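Prolyl-tRNA synthetase (Giardia lamblia ATCC 50803, PDB 3IAL) probably charges tRNA(Pro) with L-proline at the expense of ATP, and is bound here to the prolyl-adenylate intermediate. Local coordinates at residues Ser129-Trp134 with Leu141-His146; Glu181-Gln186 with His265-Cys270. All blocks are in the same frame, centred on the assembly; numbering follows the deposited sequence.

Overall arrangement
Following the chain from the N terminus, contact 1 comes first: helix 124-134 ends, an eight-residue connection, 135-142, turns the chain, and strand 143-152 returns against the helix. Only after this short loop is closed does contact 2 open. It joins the start of helix 180-201 to strand 263-274; 78 residues separate segments 181-186 and 265-270. The two contacts lie in series, and neither crosses the other. The centres of contacts 1 and 2 are about 12 Å apart, within the class II synthetase core. Strand 167-177 runs between strands 143-152 and 263-274, pairing with both. Helices 124-134 and 180-201 pack on opposite faces of strand 263-274, where F131 of contact 1 touches L268 of contact 2.

Contact 1 of 2, residues Ser129-Trp134 with Leu141-His146; sequences SMFSKW and LPLKIH
F131 and W134, on the last turn of helix 124-134, close over L143 and I145 at the start of strand 143-152. Two points pack equally closely, F131 CZ on I145 CG1 and W134 CB on L143 CD2, each pair 3.8 Å apart. I145 CG1 sits at the F131 ring edge, in its plane, 4.0 Å from F131 CE1, and the two side chains approach from opposite directions. I145 CG1 can meet the ring because it stands between the backbone N and the carbonyl carbon (chi1 55°). L143 behaves differently: its CG lies over a face of the F131 ring, but loosely, F131 CD1 and L143 CD2 being 4.5 Å apart, while its CD2 branch reaches the tryptophan, 4.0 Å from W134 CE3. There the methyl meets the edge of the indole, and the two side chains cross at about a right angle. One face of the indole carries M130 O, 3.4 Å above the ring plane and offset toward the rim.

The contact thins toward the start of the strand. L141 and P142, joined by a cis peptide bond, make no contact with the helix; L141 turns instead to C176 and P266, P142 is exposed, and K144 points its CB away. The two short axes pass 11.2 Å apart at 145°, so side chains alone span the gap.

The polar contacts lie at the far end of the indole, where W134 NE1 hydrogen-bonds to D39 OD2 of the second subunit and the ring makes a cation-pi contact with R51 of that subunit. The strand is the first of the antiparallel pair of motif 2 in class II synthetases. With no hydrogen bond between the segments, their cohesion is apolar, and W134 carries this core into the dimer interface.

Contact 2 of 2, residues Glu181-Gln186 with His265-Cys270; sequences EDAVSQ and HPYLTC
The phenol ring of Y267 meets A183 obliquely, the alanine methyl CB lying 3.9 Å from Y267 CD2; the closest approach of these two residues is off the ring, 3.7 Å between A183 CB and Y267 CB. The other flat group, the amide of Q186, is led away from the strand by a bend at chi2 (62°), and its OE1 hydrogen-bonds to K144 NZ. What Q186 offers the strand is its aliphatic part, CG lying 3.5 Å from T269 OG1. A183 is central to the contact. Besides touching the tyrosine, its CB packs 3.8 Å from T269 CG2, and T269 CG2 also lies 3.6 Å from A183 O. The buried threonine hydroxyl is satisfied beyond the two segments, by hydrogen bonds with H177 NE2 and Y190 OH.

No hydrogen bond links helix and strand. Their short axes run nearly parallel, 8.1 Å apart at 6°, a close spacing consistent with the small alanine side chain between them. Helix 180-201 thus lies along one face of strand 263-274, which leads into the motif 3 helix 276-285. From the other face L268 points to helices 124-134 and 247-251, and C270 touches the bound prolyl-adenylate, while strands 167-177 and 235-245 flank the strand.

Contact 1 of 2, residues Ser129-Trp134 with Leu141-His146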
loop_
_atom_site.group_PDB
_atom_site.type_symbol
_atom_site.label_atom_id
_atom_site.label_comp_id
_atom_site.label_asym_id
_atom_site.label_seq_id
_atom_site.Cartn_x
_atom_site.Cartn_y
_atom_site.Cartn_z
ATOM N N SER B 129 12.714 14.850 -13.145
ATOM C CA SER B 129 12.477 14.874 -14.589
ATOM C C SER B 129 10.993 15.117 -14.877
ATOM O O SER B 129 10.660 15.816 -15.830
ATOM C CB SER B 129 12.928 13.568 -15.255
ATOM O OG SER B 129 14.323 13.363 -15.085
ATOM N N MET B 130 10.105 14.546 -14.060
ATOM C CA MET B 130 8.668 14.818 -14.203
ATOM C C MET B 130 8.249 16.167 -13.613
ATOM O O MET B 130 7.393 16.831 -14.178
ATOM C CB MET B 130 7.821 13.680 -13.630
ATOM C CG MET B 130 8.065 12.334 -14.329
ATOM S SD MET B 130 7.798 12.329 -16.129
ATOM C CE MET B 130 6.046 12.752 -16.179
ATOM N N PHE B 131 8.838 16.583 -12.493
ATOM C CA PHE B 131 8.580 17.944 -11.954
ATOM C C PHE B 131 8.837 19.027 -13.007
ATOM O O PHE B 131 8.138 20.047 -13.056
ATOM C CB PHE B 131 9.445 18.227 -10.720
ATOM C CG PHE B 131 8.940 17.595 -9.436
ATOM C CD1 PHE B 131 7.962 16.592 -9.438
ATOM C CD2 PHE B 131 9.481 17.992 -8.212
ATOM C CE1 PHE B 131 7.518 16.021 -8.239
ATOM C CE2 PHE B 131 9.039 17.422 -7.013
ATOM C CZ PHE B 131 8.049 16.439 -7.029
ATOM N N SER B 132 9.849 18.800 -13.839
ATOM C CA SER B 132 10.194 19.709 -14.940
ATOM C C SER B 132 9.016 19.955 -15.878
ATOM O O SER B 132 8.869 21.041 -16.426
ATOM C CB SER B 132 11.364 19.135 -15.750
ATOM O OG SER B 132 11.912 20.113 -16.619
ATOM N N LYS B 133 8.193 18.930 -16.068
ATOM C CA LYS B 133 6.993 19.028 -16.895
ATOM C C LYS B 133 5.792 19.576 -16.116
ATOM O O LYS B 133 5.022 20.376 -16.644
ATOM C CB LYS B 133 6.657 17.656 -17.488
ATOM C CG LYS B 133 7.810 17.032 -18.284
ATOM C CD LYS B 133 7.432 15.662 -18.833
ATOM C CE LYS B 133 8.591 15.023 -19.589
ATOM N NZ LYS B 133 9.743 14.794 -18.677
ATOM N N TRP B 134 5.642 19.162 -14.862
ATOM C CA TRP B 134 4.489 19.576 -14.049
ATOM C C TRP B 134 4.572 21.014 -13.516
ATOM O O TRP B 134 3.549 21.616 -13.184
ATOM C CB TRP B 134 4.295 18.619 -12.875
ATOM C CG TRP B 134 4.087 17.179 -13.269
ATOM C CD1 TRP B 134 3.650 16.708 -14.475
ATOM C CD2 TRP B 134 4.277 16.030 -12.436
ATOM N NE1 TRP B 134 3.567 15.339 -14.446
ATOM C CE2 TRP B 134 3.945 14.896 -13.206
ATOM C CE3 TRP B 134 4.688 15.848 -11.108
ATOM C CZ2 TRP B 134 4.013 13.604 -12.696
ATOM C CZ3 TRP B 134 4.760 14.562 -10.604
ATOM C CH2 TRP B 134 4.429 13.456 -11.396
ATOM N N LEU B 141 2.800 25.550 -7.671
ATOM C CA LEU B 141 3.563 25.308 -6.438
ATOM C C LEU B 141 2.751 25.728 -5.218
ATOM O O LEU B 141 1.932 26.637 -5.308
ATOM C CB LEU B 141 4.889 26.064 -6.473
ATOM C CG LEU B 141 5.865 25.707 -7.606
ATOM C CD1 LEU B 141 7.119 26.584 -7.528
ATOM C CD2 LEU B 141 6.252 24.236 -7.579
ATOM N N PRO B 142 2.959 25.062 -4.068
ATOM C CA PRO B 142 3.845 23.920 -3.857
ATOM C C PRO B 142 3.334 22.638 -4.506
ATOM O O PRO B 142 2.135 22.462 -4.705
ATOM C CB PRO B 142 3.875 23.757 -2.326
ATOM C CG PRO B 142 2.662 24.418 -1.835
ATOM C CD PRO B 142 2.326 25.512 -2.814
ATOM N N LEU B 143 4.266 21.764 -4.848
ATOM C CA LEU B 143 3.957 20.476 -5.433
ATOM C C LEU B 143 4.588 19.467 -4.484
ATOM O O LEU B 143 5.815 19.412 -4.352
ATOM C CB LEU B 143 4.540 20.389 -6.855
ATOM C CG LEU B 143 4.316 19.108 -7.666
ATOM C CD1 LEU B 143 2.959 18.473 -7.389
ATOM C CD2 LEU B 143 4.485 19.387 -9.163
ATOM N N LYS B 144 3.739 18.725 -3.779
ATOM C CA LYS B 144 4.164 17.852 -2.687
ATOM C C LYS B 144 3.634 16.448 -2.910
ATOM O O LYS B 144 2.421 16.231 -2.911
ATOM C CB LYS B 144 3.639 18.389 -1.349
ATOM C CG LYS B 144 3.975 19.852 -1.067
ATOM C CD LYS B 144 3.723 20.210 0.392
ATOM C CE LYS B 144 3.899 21.688 0.655
ATOM N NZ LYS B 144 3.744 22.033 2.091
ATOM N N ILE B 145 4.538 15.489 -3.096
ATOM C CA ILE B 145 4.132 14.115 -3.311
ATOM C C ILE B 145 4.925 13.144 -2.445
ATOM O O ILE B 145 5.893 13.518 -1.806
ATOM C CB ILE B 145 4.203 13.728 -4.812
ATOM C CG1 ILE B 145 5.594 13.974 -5.413
ATOM C CG2 ILE B 145 3.147 14.523 -5.620
ATOM C CD1 ILE B 145 6.634 12.950 -5.073
ATOM N N HIS B 146 4.475 11.897 -2.403
ATOM C CA HIS B 146 5.215 10.838 -1.744
ATOM C C HIS B 146 4.756 9.506 -2.301
ATOM O O HIS B 146 3.667 9.415 -2.861
ATOM C CB HIS B 146 5.010 10.879 -0.228
ATOM C CG HIS B 146 3.628 10.521 0.199
ATOM N ND1 HIS B 146 3.278 9.245 0.586
ATOM C CD2 HIS B 146 2.502 11.264 0.281
ATOM C CE1 HIS B 146 1.995 9.222 0.899
ATOM N NE2 HIS B 146 1.498 10.431 0.714
#

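Contact 2 of 2, residues Glu181-Gln186 with His265-Cys270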
loop_
_atom_site.group_PDB
_atom_site.type_symbol
_atom_site.label_atom_id
_atom_site.label_comp_id
_atom_site.label_asym_id
_atom_site.label_seq_id
_atom_site.Cartn_x
_atom_site.Cartn_y
_atom_site.Cartn_z
ATOM N N GLU B 181 12.527 29.816 1.967
ATOM C CA GLU B 181 11.780 29.787 3.226
ATOM C C GLU B 181 10.761 28.643 3.263
ATOM O O GLU B 181 10.597 28.001 4.295
ATOM C CB GLU B 181 11.084 31.132 3.478
ATOM C CG GLU B 181 12.028 32.323 3.621
ATOM C CD GLU B 181 12.240 33.098 2.322
ATOM O OE1 GLU B 181 12.608 32.484 1.295
ATOM O OE2 GLU B 181 12.045 34.335 2.336
ATOM N N ASP B 182 10.055 28.411 2.158
ATOM C CA ASP B 182 9.105 27.287 2.086
ATOM C C ASP B 182 9.824 25.949 2.234
ATOM O O ASP B 182 9.298 25.029 2.840
ATOM C CB ASP B 182 8.368 27.257 0.746
ATOM C CG ASP B 182 7.529 28.500 0.484
ATOM O OD1 ASP B 182 7.009 29.125 1.436
ATOM O OD2 ASP B 182 7.378 28.837 -0.709
ATOM N N ALA B 183 11.013 25.844 1.636
ATOM C CA ALA B 183 11.823 24.632 1.707
ATOM C C ALA B 183 12.191 24.329 3.158
ATOM O O ALA B 183 11.978 23.221 3.629
ATOM C CB ALA B 183 13.081 24.766 0.852
ATOM N N VAL B 184 12.714 25.334 3.859
ATOM C CA VAL B 184 13.039 25.204 5.282
ATOM C C VAL B 184 11.814 24.834 6.121
ATOM O O VAL B 184 11.891 23.972 6.979
ATOM C CB VAL B 184 13.684 26.498 5.831
ATOM C CG1 VAL B 184 13.694 26.486 7.349
ATOM C CG2 VAL B 184 15.096 26.660 5.265
ATOM N N SER B 185 10.683 25.480 5.867
ATOM C CA SER B 185 9.445 25.155 6.587
ATOM C C SER B 185 8.992 23.705 6.335
ATOM O O SER B 185 8.443 23.050 7.234
ATOM C CB SER B 185 8.323 26.129 6.201
ATOM O OG SER B 185 7.076 25.708 6.745
ATOM N N GLN B 186 9.221 23.202 5.122
ATOM C CA GLN B 186 8.848 21.817 4.800
ATOM C C GLN B 186 9.582 20.794 5.679
ATOM O O GLN B 186 9.005 19.781 6.069
ATOM C CB GLN B 186 9.118 21.493 3.332
ATOM C CG GLN B 186 8.461 20.189 2.854
ATOM C CD GLN B 186 6.955 20.252 2.952
ATOM O OE1 GLN B 186 6.348 21.233 2.539
ATOM N NE2 GLN B 186 6.346 19.227 3.542
ATOM N N HIS B 265 14.264 28.989 -10.482
ATOM C CA HIS B 265 14.498 27.611 -10.077
ATOM C C HIS B 265 13.873 27.407 -8.706
ATOM O O HIS B 265 14.272 28.070 -7.752
ATOM C CB HIS B 265 15.991 27.301 -9.994
ATOM C CG HIS B 265 16.628 27.028 -11.319
ATOM N ND1 HIS B 265 16.120 26.111 -12.214
ATOM C CD2 HIS B 265 17.745 27.535 -11.893
ATOM C CE1 HIS B 265 16.887 26.077 -13.289
ATOM N NE2 HIS B 265 17.881 26.930 -13.118
ATOM N N PRO B 266 12.893 26.493 -8.601
ATOM C CA PRO B 266 12.314 26.230 -7.297
ATOM C C PRO B 266 13.264 25.417 -6.427
ATOM O O PRO B 266 14.213 24.808 -6.924
ATOM C CB PRO B 266 11.060 25.415 -7.631
ATOM C CG PRO B 266 11.403 24.694 -8.891
ATOM C CD PRO B 266 12.431 25.530 -9.616
ATOM N N TYR B 267 13.002 25.429 -5.129
ATOM C CA TYR B 267 13.749 24.631 -4.171
ATOM C C TYR B 267 13.155 23.237 -4.097
ATOM O O TYR B 267 11.948 23.075 -4.276
ATOM C CB TYR B 267 13.698 25.294 -2.792
ATOM C CG TYR B 267 14.781 26.329 -2.584
ATOM C CD1 TYR B 267 14.794 27.512 -3.312
ATOM C CD2 TYR B 267 15.795 26.120 -1.654
ATOM C CE1 TYR B 267 15.795 28.468 -3.121
ATOM C CE2 TYR B 267 16.789 27.062 -1.456
ATOM C CZ TYR B 267 16.787 28.234 -2.189
ATOM O OH TYR B 267 17.786 29.159 -1.981
ATOM N N LEU B 268 13.998 22.235 -3.834
ATOM C CA LEU B 268 13.536 20.858 -3.635
ATOM C C LEU B 268 13.868 20.332 -2.229
ATOM O O LEU B 268 14.946 20.596 -1.691
ATOM C CB LEU B 268 14.140 19.934 -4.695
ATOM C CG LEU B 268 13.712 20.166 -6.153
ATOM C CD1 LEU B 268 14.567 19.325 -7.088
ATOM C CD2 LEU B 268 12.219 19.897 -6.384
ATOM N N THR B 269 12.932 19.587 -1.647
ATOM C CA THR B 269 13.175 18.861 -0.409
ATOM C C THR B 269 12.715 17.404 -0.542
ATOM O O THR B 269 11.910 17.069 -1.421
ATOM C CB THR B 269 12.482 19.535 0.807
ATOM O OG1 THR B 269 11.054 19.434 0.691
ATOM C CG2 THR B 269 12.883 21.018 0.909
ATOM N N CYS B 270 13.247 16.536 0.313
ATOM C CA CYS B 270 12.760 15.155 0.387
ATOM C C CYS B 270 12.951 14.536 1.753
ATOM O O CYS B 270 13.736 15.012 2.560
ATOM C CB CYS B 270 13.397 14.273 -0.681
ATOM S SG CYS B 270 15.175 14.181 -0.651
#